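Side-chain contacts in acetylene hydratase Ahy (Pelobacter acetylenicus, PDB 2E7Z), which hydrates acetylene to acetaldehyde as a monomeric tungsten enzyme of the DMSO reductase family, carrying a [4Fe-4S] cluster and a bis(molybdopterin guanine dinucleotide) cofactor: residues T118-R121 and F122-L125; P344-K347 and K348-Q351; D490-Y493 and F494-L498; T524-E527 and W528-Q532. All coordinates share one frame; numbering follows the deposited sequence.

Interaction 1 of 4, residues T118-R121 and F122-L125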
# COMPACT_ATOMS: atom_id res chain seq x y z
N THR A 118 8.39 -5.67 16.43
CA THR A 118 7.82 -6.18 17.66
C THR A 118 6.32 -6.47 17.58
O THR A 118 5.82 -7.22 18.41
CB THR A 118 8.12 -5.25 18.86
OG1 THR A 118 7.54 -3.96 18.65
CG2 THR A 118 9.62 -5.13 19.09
N LEU A 119 5.62 -5.92 16.58
CA LEU A 119 4.22 -6.25 16.44
C LEU A 119 4.02 -7.70 16.02
O LEU A 119 3.29 -8.42 16.66
CB LEU A 119 3.53 -5.24 15.50
CG LEU A 119 2.02 -5.39 15.29
CD1 LEU A 119 1.59 -6.48 14.27
CD2 LEU A 119 1.23 -5.52 16.62
N ARG A 120 4.70 -8.12 14.95
CA ARG A 120 4.56 -9.53 14.57
C ARG A 120 5.23 -10.43 15.63
O ARG A 120 4.79 -11.55 15.84
CB ARG A 120 5.14 -9.84 13.18
CG ARG A 120 4.37 -9.16 12.06
CD ARG A 120 2.91 -9.61 11.91
NE ARG A 120 2.66 -11.00 11.50
CZ ARG A 120 2.60 -11.38 10.22
NH1 ARG A 120 2.92 -10.55 9.23
NH2 ARG A 120 2.32 -12.66 9.97
N ARG A 121 6.27 -9.91 16.30
CA ARG A 121 6.87 -10.64 17.43
C ARG A 121 5.80 -11.02 18.44
O ARG A 121 5.66 -12.18 18.84
CB ARG A 121 7.99 -9.81 18.03
CG ARG A 121 8.81 -10.49 19.13
CD ARG A 121 9.85 -9.49 19.59
NE ARG A 121 10.79 -10.03 20.58
CZ ARG A 121 11.98 -10.58 20.27
NH1 ARG A 121 12.37 -10.68 18.99
NH2 ARG A 121 12.77 -11.06 21.25
N PHE A 122 5.04 -10.02 18.87
CA PHE A 122 3.94 -10.24 19.79
C PHE A 122 2.92 -11.23 19.27
O PHE A 122 2.54 -12.18 19.98
CB PHE A 122 3.26 -8.88 20.09
CG PHE A 122 1.99 -8.98 20.87
CD1 PHE A 122 2.01 -9.23 22.24
CD2 PHE A 122 0.76 -8.80 20.25
CE1 PHE A 122 0.85 -9.36 22.96
CE2 PHE A 122 -0.43 -8.88 20.98
CZ PHE A 122 -0.38 -9.18 22.33
N MET A 123 2.47 -11.04 18.02
CA MET A 123 1.48 -11.95 17.47
C MET A 123 2.03 -13.38 17.38
O MET A 123 1.29 -14.33 17.65
CB MET A 123 1.03 -11.50 16.08
CG MET A 123 0.27 -10.17 16.14
SD MET A 123 -0.39 -9.74 14.49
CE MET A 123 -1.76 -10.93 14.37
N ASN A 124 3.30 -13.52 17.00
CA ASN A 124 3.90 -14.85 16.81
C ASN A 124 4.09 -15.57 18.13
O ASN A 124 3.91 -16.78 18.19
CB ASN A 124 5.19 -14.71 16.01
CG ASN A 124 4.90 -14.40 14.54
OD1 ASN A 124 3.82 -14.73 14.04
ND2 ASN A 124 5.87 -13.81 13.84
N LEU A 125 4.36 -14.81 19.19
CA LEU A 125 4.43 -15.39 20.52
C LEU A 125 3.04 -15.75 21.06
O LEU A 125 2.89 -16.75 21.75
CB LEU A 125 5.15 -14.44 21.50
CG LEU A 125 6.63 -14.28 21.18
CD1 LEU A 125 7.21 -13.07 21.84
CD2 LEU A 125 7.41 -15.53 21.65
O HOH W 1 1.80 -13.42 12.81
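Leu119 and Met123, one turn apart on helix 118-126, meet through Leu119 CD1 and Met123 SD at 3.8 Å, the side chains slanting across each other. Met123 SD also lies 4.2 Å from Arg120 CD, at a slant to the guanidinium beyond. Bends at chi2 and chi3 (-64° and -66°) turn the Arg120 chain forward along the helix, toward Asn124, and water 1 sits in the guanidinium plane at its edge. This water accepts from Arg120 NE at 2.9 Å and donates to Asn124 OD1 at 2.7 Å, bridging side chains four residues apart. Both ends are fixed further out: Arg120 NH1 and NH2 bond to the carbonyls of Ala386 and Phe387, and Asn124 ND2 to that of Gln338. Arg121 CG lies 4.1 Å from Leu125 CD1, and the extended chain carries its guanidinium to the carbonyls of His507 and Ile337. Beneath run four successive i to i+4 backbone bonds of an alpha-helix, the shortest from Asn124 N to Arg120 O at 2.7 Å. The helix is the crossover of the beta-alpha-beta unit 103-107, 118-126, 131-132; Leu119, Arg120 and Met123 pack on Trp131 of the second strand, while Thr118, Leu119 and Phe122 face helix 491-501.

Interaction 2 of 4, residues P344-K347 and K348-Q351; sequences PEEK and KKLQ
Glu345 and Lys349 are joined through backbone and side chain alike on the short helix 345-350, which starts behind Pro344 at the N-cap position. Lys349 N bonds to Glu345 O at 2.8 Å, and Lys348 N to Pro344 O at 3.0 Å. Leu350 N bonds weakly to Glu346 O and, at 3.1 Å, to Lys347 O. The main side-chain feature is an i to i+4 salt bridge. Glu345 CG stands between its own N and carbonyl carbon (chi1 69°), and the carboxylate is carried alongside the Lys349 chain, which bends at chi3 and lays CE 3.3 Å from Glu345 O. Glu346 is a more distant opposite charge, its OE2 5.1 Å from Lys349 NZ. On another side of the helix Lys347 CD runs beside Leu350 CD1, and the ammonium continues to a salt bridge with Glu101. Lys348 curls back to the carbonyls of Leu343 and His340 and makes a cation-pi contact with Tyr362. In the Glu345-Lys349 bridge, NZ meets OE2 at 3.0 Å on the anti side, 26° out of the carboxylate plane.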
# COMPACT_ATOMS: atom_id res chain seq x y z
N PRO A 344 4.05 -21.59 15.61
CA PRO A 344 4.00 -23.00 15.20
C PRO A 344 3.41 -23.21 13.81
O PRO A 344 2.51 -22.47 13.41
CB PRO A 344 3.07 -23.62 16.26
CG PRO A 344 3.28 -22.79 17.46
CD PRO A 344 3.34 -21.38 16.88
N GLU A 345 3.87 -24.26 13.13
CA GLU A 345 3.42 -24.54 11.77
C GLU A 345 1.90 -24.68 11.73
O GLU A 345 1.23 -24.17 10.82
CB GLU A 345 4.10 -25.82 11.22
CG GLU A 345 3.67 -27.11 11.88
CD GLU A 345 4.08 -28.37 11.10
OE1 GLU A 345 5.29 -28.55 10.81
OE2 GLU A 345 3.19 -29.19 10.79
N GLU A 346 1.33 -25.31 12.75
CA GLU A 346 -0.12 -25.47 12.84
C GLU A 346 -0.84 -24.13 12.79
O GLU A 346 -1.87 -24.01 12.12
CB GLU A 346 -0.50 -26.30 14.08
CG GLU A 346 -0.02 -27.75 14.04
CD GLU A 346 1.35 -28.01 14.71
OE1 GLU A 346 2.22 -27.10 14.84
OE2 GLU A 346 1.55 -29.19 15.08
N LYS A 347 -0.30 -23.14 13.50
CA LYS A 347 -0.88 -21.78 13.47
C LYS A 347 -0.64 -21.07 12.12
O LYS A 347 -1.52 -20.38 11.60
CB LYS A 347 -0.33 -20.96 14.63
CG LYS A 347 -0.69 -21.49 16.02
CD LYS A 347 -2.20 -21.70 16.21
CE LYS A 347 -2.53 -22.14 17.63
NZ LYS A 347 -3.96 -22.51 17.82
N LYS A 348 0.56 -21.25 11.54
CA LYS A 348 0.80 -20.70 10.20
C LYS A 348 -0.24 -21.21 9.22
O LYS A 348 -0.78 -20.45 8.40
CB LYS A 348 2.22 -21.01 9.70
CG LYS A 348 3.33 -20.35 10.51
CD LYS A 348 4.62 -20.38 9.74
CE LYS A 348 5.73 -19.58 10.38
NZ LYS A 348 6.45 -20.40 11.39
N LYS A 349 -0.50 -22.52 9.27
CA LYS A 349 -1.45 -23.13 8.36
C LYS A 349 -2.88 -22.58 8.48
O LYS A 349 -3.62 -22.59 7.49
CB LYS A 349 -1.42 -24.68 8.51
CG LYS A 349 -0.16 -25.33 7.99
CD LYS A 349 -0.14 -26.85 8.29
CE LYS A 349 0.58 -27.15 9.61
NZ LYS A 349 0.39 -28.53 10.12
N LEU A 350 -3.22 -22.04 9.65
CA LEU A 350 -4.58 -21.54 9.90
C LEU A 350 -4.77 -20.15 9.32
O LEU A 350 -5.90 -19.66 9.26
CB LEU A 350 -4.88 -21.42 11.39
CG LEU A 350 -5.12 -22.73 12.17
CD1 LEU A 350 -5.30 -22.44 13.66
CD2 LEU A 350 -6.30 -23.51 11.62
N GLN A 351 -3.68 -19.49 8.95
CA GLN A 351 -3.76 -18.10 8.51
C GLN A 351 -4.93 -17.91 7.56
O GLN A 351 -5.03 -18.60 6.55
CB GLN A 351 -2.46 -17.69 7.83
CG GLN A 351 -2.38 -16.15 7.59
CD GLN A 351 -0.97 -15.76 7.21
OE1 GLN A 351 -0.37 -16.38 6.33
NE2 GLN A 351 -0.43 -14.76 7.88

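Interaction 3 of 4, residues D490-Y493 and F494-L498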
# COMPACT_ATOMS: atom_id res chain seq x y z
N ASP A 490 3.82 5.98 21.94
CA ASP A 490 4.33 5.30 20.76
C ASP A 490 3.84 3.86 20.60
O ASP A 490 3.35 3.25 21.55
CB ASP A 490 5.85 5.38 20.74
CG ASP A 490 6.51 4.46 21.71
OD1 ASP A 490 6.62 3.28 21.36
OD2 ASP A 490 6.95 4.91 22.78
N GLU A 491 3.98 3.31 19.38
CA GLU A 491 3.39 2.02 19.10
C GLU A 491 4.05 0.93 19.91
O GLU A 491 3.39 -0.04 20.30
CB GLU A 491 3.55 1.73 17.61
CG GLU A 491 2.71 0.57 17.12
CD GLU A 491 2.98 0.25 15.66
OE1 GLU A 491 3.93 0.88 15.09
OE2 GLU A 491 2.29 -0.62 15.07
N TYR A 492 5.36 1.07 20.17
CA TYR A 492 6.04 0.05 20.97
C TYR A 492 5.61 0.07 22.42
O TYR A 492 5.50 -1.00 23.03
CB TYR A 492 7.56 0.17 20.86
CG TYR A 492 8.26 -0.91 21.68
CD1 TYR A 492 8.04 -2.26 21.44
CD2 TYR A 492 9.10 -0.57 22.75
CE1 TYR A 492 8.65 -3.26 22.22
CE2 TYR A 492 9.72 -1.57 23.51
CZ TYR A 492 9.48 -2.89 23.25
OH TYR A 492 10.07 -3.84 24.04
N TYR A 493 5.33 1.26 22.96
CA TYR A 493 4.77 1.34 24.30
C TYR A 493 3.53 0.45 24.41
O TYR A 493 3.44 -0.38 25.32
CB TYR A 493 4.45 2.78 24.65
CG TYR A 493 3.84 2.93 26.00
CD1 TYR A 493 4.64 3.03 27.14
CD2 TYR A 493 2.45 2.96 26.16
CE1 TYR A 493 4.07 3.17 28.41
CE2 TYR A 493 1.88 3.06 27.42
CZ TYR A 493 2.71 3.16 28.52
OH TYR A 493 2.17 3.31 29.78
N PHE A 494 2.57 0.63 23.51
CA PHE A 494 1.37 -0.19 23.49
C PHE A 494 1.73 -1.68 23.41
O PHE A 494 1.24 -2.48 24.21
CB PHE A 494 0.45 0.21 22.31
CG PHE A 494 -0.66 -0.77 22.03
CD1 PHE A 494 -1.62 -1.06 22.99
CD2 PHE A 494 -0.72 -1.47 20.83
CE1 PHE A 494 -2.64 -1.97 22.75
CE2 PHE A 494 -1.75 -2.40 20.59
CZ PHE A 494 -2.72 -2.63 21.56
N ILE A 495 2.56 -2.05 22.44
CA ILE A 495 2.85 -3.47 22.24
C ILE A 495 3.54 -4.08 23.48
O ILE A 495 3.16 -5.16 23.95
CB ILE A 495 3.76 -3.68 20.98
CG1 ILE A 495 2.96 -3.39 19.72
CG2 ILE A 495 4.33 -5.12 20.92
CD1 ILE A 495 3.84 -2.94 18.53
N ARG A 496 4.54 -3.39 24.02
CA ARG A 496 5.27 -3.93 25.15
C ARG A 496 4.37 -4.06 26.38
O ARG A 496 4.42 -5.06 27.10
CB ARG A 496 6.48 -3.09 25.51
CG ARG A 496 7.34 -3.79 26.56
CD ARG A 496 8.47 -2.95 27.10
NE ARG A 496 9.45 -3.86 27.72
CZ ARG A 496 9.42 -4.29 28.98
NH1 ARG A 496 8.53 -3.81 29.85
NH2 ARG A 496 10.35 -5.16 29.40
N GLU A 497 3.58 -3.03 26.64
CA GLU A 497 2.70 -3.05 27.81
C GLU A 497 1.71 -4.21 27.71
O GLU A 497 1.41 -4.88 28.70
CB GLU A 497 1.97 -1.72 27.96
CG GLU A 497 2.87 -0.57 28.38
CD GLU A 497 3.35 -0.68 29.81
OE1 GLU A 497 2.57 -1.14 30.67
OE2 GLU A 497 4.49 -0.27 30.07
N LEU A 498 1.19 -4.46 26.52
CA LEU A 498 0.30 -5.59 26.34
C LEU A 498 1.06 -6.92 26.47
O LEU A 498 0.58 -7.84 27.12
CB LEU A 498 -0.44 -5.48 24.99
CG LEU A 498 -1.52 -6.52 24.71
CD1 LEU A 498 -2.58 -6.63 25.81
CD2 LEU A 498 -2.18 -6.17 23.39
O HOH W 2 4.24 2.33 32.07
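Tyr493 and Glu497 form the more exposed of two CH-pi contacts in the first turns of helix 491-501. Glu497 CG sits over the centre of the Tyr493 ring, 3.8 Å from its centroid and 13° off the normal. The Glu497 chain bends at chi2 (-71°), carrying the carboxylate past the rim toward the phenol end, its plane 26° from the ring's. Water 2 links the polar ends, 3.2 Å from Tyr493 OH and donating to Glu497 OE2 over a long 3.3 Å. Glu497 OE1 has a salt bridge with Arg501, and the Tyr493 ring meets Trp80 edge-to-face. A serine in place of Tyr493 would probably leave Glu497 CG without the ring beneath it and remove the edge-to-face contact with Trp80. Tyr492 repeats the pattern with Arg496: CB lies over the ring face, offset toward the rim, 4.0 Å from the centroid. The Arg496 chain runs extended past the phenol, CD 3.6 Å from Tyr492 OH, which lies in the guanidinium plane at its edge. Tyr492 OH bonds to Trp510 O, and Arg496 NH2 to Phe508 O. Asp490 caps the helix, its OD1 accepting from Tyr493 N at 2.9 Å and weakly from Tyr492 N; nearby, Glu491 lies about 3 Å, side chain to side chain, from cofactor-binding Glu109. Both rings thus pack on aliphatic carbons of charged residues whose polar ends are taken up farther along the chain.

Interaction 4 of 4, residues T524-E527 and W528-Q532; sequences TGME and WEEYQ
Glu530 OE1 accepts from two waters that tie the first turn of helix 528-531 back to the loop before it. Water 4 donates to Glu530 OE1 at 2.7 Å and accepts from Glu527 N at 2.9 Å, so it bridges the N-cap residue to a side chain three positions on. Water 3 donates to the same OE1 at 2.9 Å and, weakly, to Gly525 O. The Glu530 chain is fully extended, with CG opposite the backbone N across the CA-CB bond (chi1 -178°), and this brings the carboxylate beside Met526: Met526 CG lies 3.5 Å from Glu530 OE1. Met526 crosses both Glu530 and Tyr531 at about a right angle. Its bend at chi3 (-96°) sets CE 3.8 Å from Tyr531 CD1, while SD stands farther off, at an oblique angle to the ring. Thr524 CG2 approaches the same ring at CE1, 3.9 Å away. With an alanine at Met526, Tyr531 would probably lose its sulfur and methyl neighbour, and a gap would be likely to open between the ring and the Glu530 chain. Thr524 OG1 accepts from Met526 N at 3.0 Å and is itself bonded to Ile521 O. Beyond Met526, Tyr531 N bonds to Glu527 O, the first full helical turn, and the Tyr531 ring stacks with Tyr537. An ST turn at Thr524 thus leads into a helix start, and a Met-aromatic contact joins the loop to that helix.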
# COMPACT_ATOMS: atom_id res chain seq x y z
N THR A 524 25.99 -1.24 14.21
CA THR A 524 26.81 -0.07 13.85
C THR A 524 27.73 0.39 14.98
O THR A 524 28.65 1.19 14.76
CB THR A 524 25.93 1.17 13.46
OG1 THR A 524 25.32 1.70 14.64
CG2 THR A 524 24.84 0.81 12.43
N GLY A 525 27.46 -0.09 16.20
CA GLY A 525 28.16 0.39 17.38
C GLY A 525 27.72 1.77 17.85
O GLY A 525 28.22 2.27 18.86
N MET A 526 26.77 2.41 17.14
CA MET A 526 26.27 3.73 17.55
C MET A 526 24.97 3.61 18.32
O MET A 526 24.17 2.70 18.08
CB MET A 526 26.01 4.63 16.34
CG MET A 526 27.28 5.02 15.56
SD MET A 526 26.87 6.14 14.22
CE MET A 526 26.71 4.99 12.86
N GLU A 527 24.74 4.57 19.23
CA GLU A 527 23.42 4.75 19.79
C GLU A 527 22.74 5.92 19.05
O GLU A 527 23.38 6.61 18.25
CB GLU A 527 23.48 5.03 21.29
CG GLU A 527 23.86 3.78 22.10
CD GLU A 527 23.88 3.99 23.61
OE1 GLU A 527 23.54 5.09 24.12
OE2 GLU A 527 24.26 3.01 24.29
N TRP A 528 21.46 6.15 19.35
CA TRP A 528 20.66 7.09 18.58
C TRP A 528 21.19 8.54 18.58
O TRP A 528 21.12 9.24 17.56
CB TRP A 528 19.20 7.01 19.05
CG TRP A 528 18.30 8.04 18.46
CD1 TRP A 528 17.65 9.03 19.15
CD2 TRP A 528 17.96 8.22 17.07
NE1 TRP A 528 16.91 9.80 18.27
CE2 TRP A 528 17.10 9.34 16.99
CE3 TRP A 528 18.32 7.55 15.88
CZ2 TRP A 528 16.57 9.80 15.78
CZ3 TRP A 528 17.78 8.01 14.68
CH2 TRP A 528 16.91 9.12 14.65
N GLU A 529 21.74 9.00 19.70
CA GLU A 529 22.25 10.37 19.74
C GLU A 529 23.26 10.63 18.64
O GLU A 529 23.23 11.66 17.98
CB GLU A 529 22.84 10.70 21.12
CG GLU A 529 23.58 12.01 21.12
CD GLU A 529 23.85 12.57 22.50
OE1 GLU A 529 23.58 11.89 23.52
OE2 GLU A 529 24.35 13.72 22.57
N GLU A 530 24.16 9.66 18.42
CA GLU A 530 25.16 9.79 17.37
C GLU A 530 24.59 9.44 15.98
O GLU A 530 24.84 10.15 15.00
CB GLU A 530 26.34 8.88 17.69
CG GLU A 530 27.48 8.95 16.69
CD GLU A 530 28.67 8.04 17.03
OE1 GLU A 530 28.61 7.23 17.99
OE2 GLU A 530 29.70 8.15 16.31
N TYR A 531 23.78 8.39 15.93
CA TYR A 531 23.26 7.88 14.67
C TYR A 531 22.47 8.93 13.92
O TYR A 531 22.58 9.01 12.70
CB TYR A 531 22.37 6.68 14.94
CG TYR A 531 22.07 5.85 13.72
CD1 TYR A 531 22.98 4.89 13.26
CD2 TYR A 531 20.86 5.97 13.05
CE1 TYR A 531 22.70 4.10 12.16
CE2 TYR A 531 20.57 5.19 11.95
CZ TYR A 531 21.49 4.25 11.49
OH TYR A 531 21.22 3.45 10.40
N GLN A 532 21.67 9.73 14.63
CA GLN A 532 20.74 10.66 13.98
C GLN A 532 21.45 11.83 13.33
O GLN A 532 20.82 12.60 12.61
CB GLN A 532 19.74 11.20 14.99
CG GLN A 532 20.38 12.16 15.99
CD GLN A 532 19.42 12.53 17.07
OE1 GLN A 532 18.69 13.53 16.97
NE2 GLN A 532 19.36 11.68 18.09
O HOH W 3 30.26 4.85 18.04
O HOH W 4 26.94 6.40 19.91

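All four interactions are local and follow one another along the chain without nesting or crossing; none closes a long loop. Interaction 1 lies on the crossover helix of a beta-alpha-beta unit and interaction 2 on the short helix 345-350, where Gln351 NE2 comes within 4.0 Å of Arg120 NH2. Interaction 3 returns to interaction 1 from much later in the sequence: helix 491-501 packs on helix 118-126, with Phe122 CZ 3.7 Å from Leu498 CD2 and Leu119 CB 3.8 Å from Ile495 CD1. Helix 118-126 therefore touches both of these partners, whose nearest atoms stay about 16 Å apart. Interaction 4, at the entry to helix 528-531, stands separate, about 12 Å from interaction 3 at the nearest atoms.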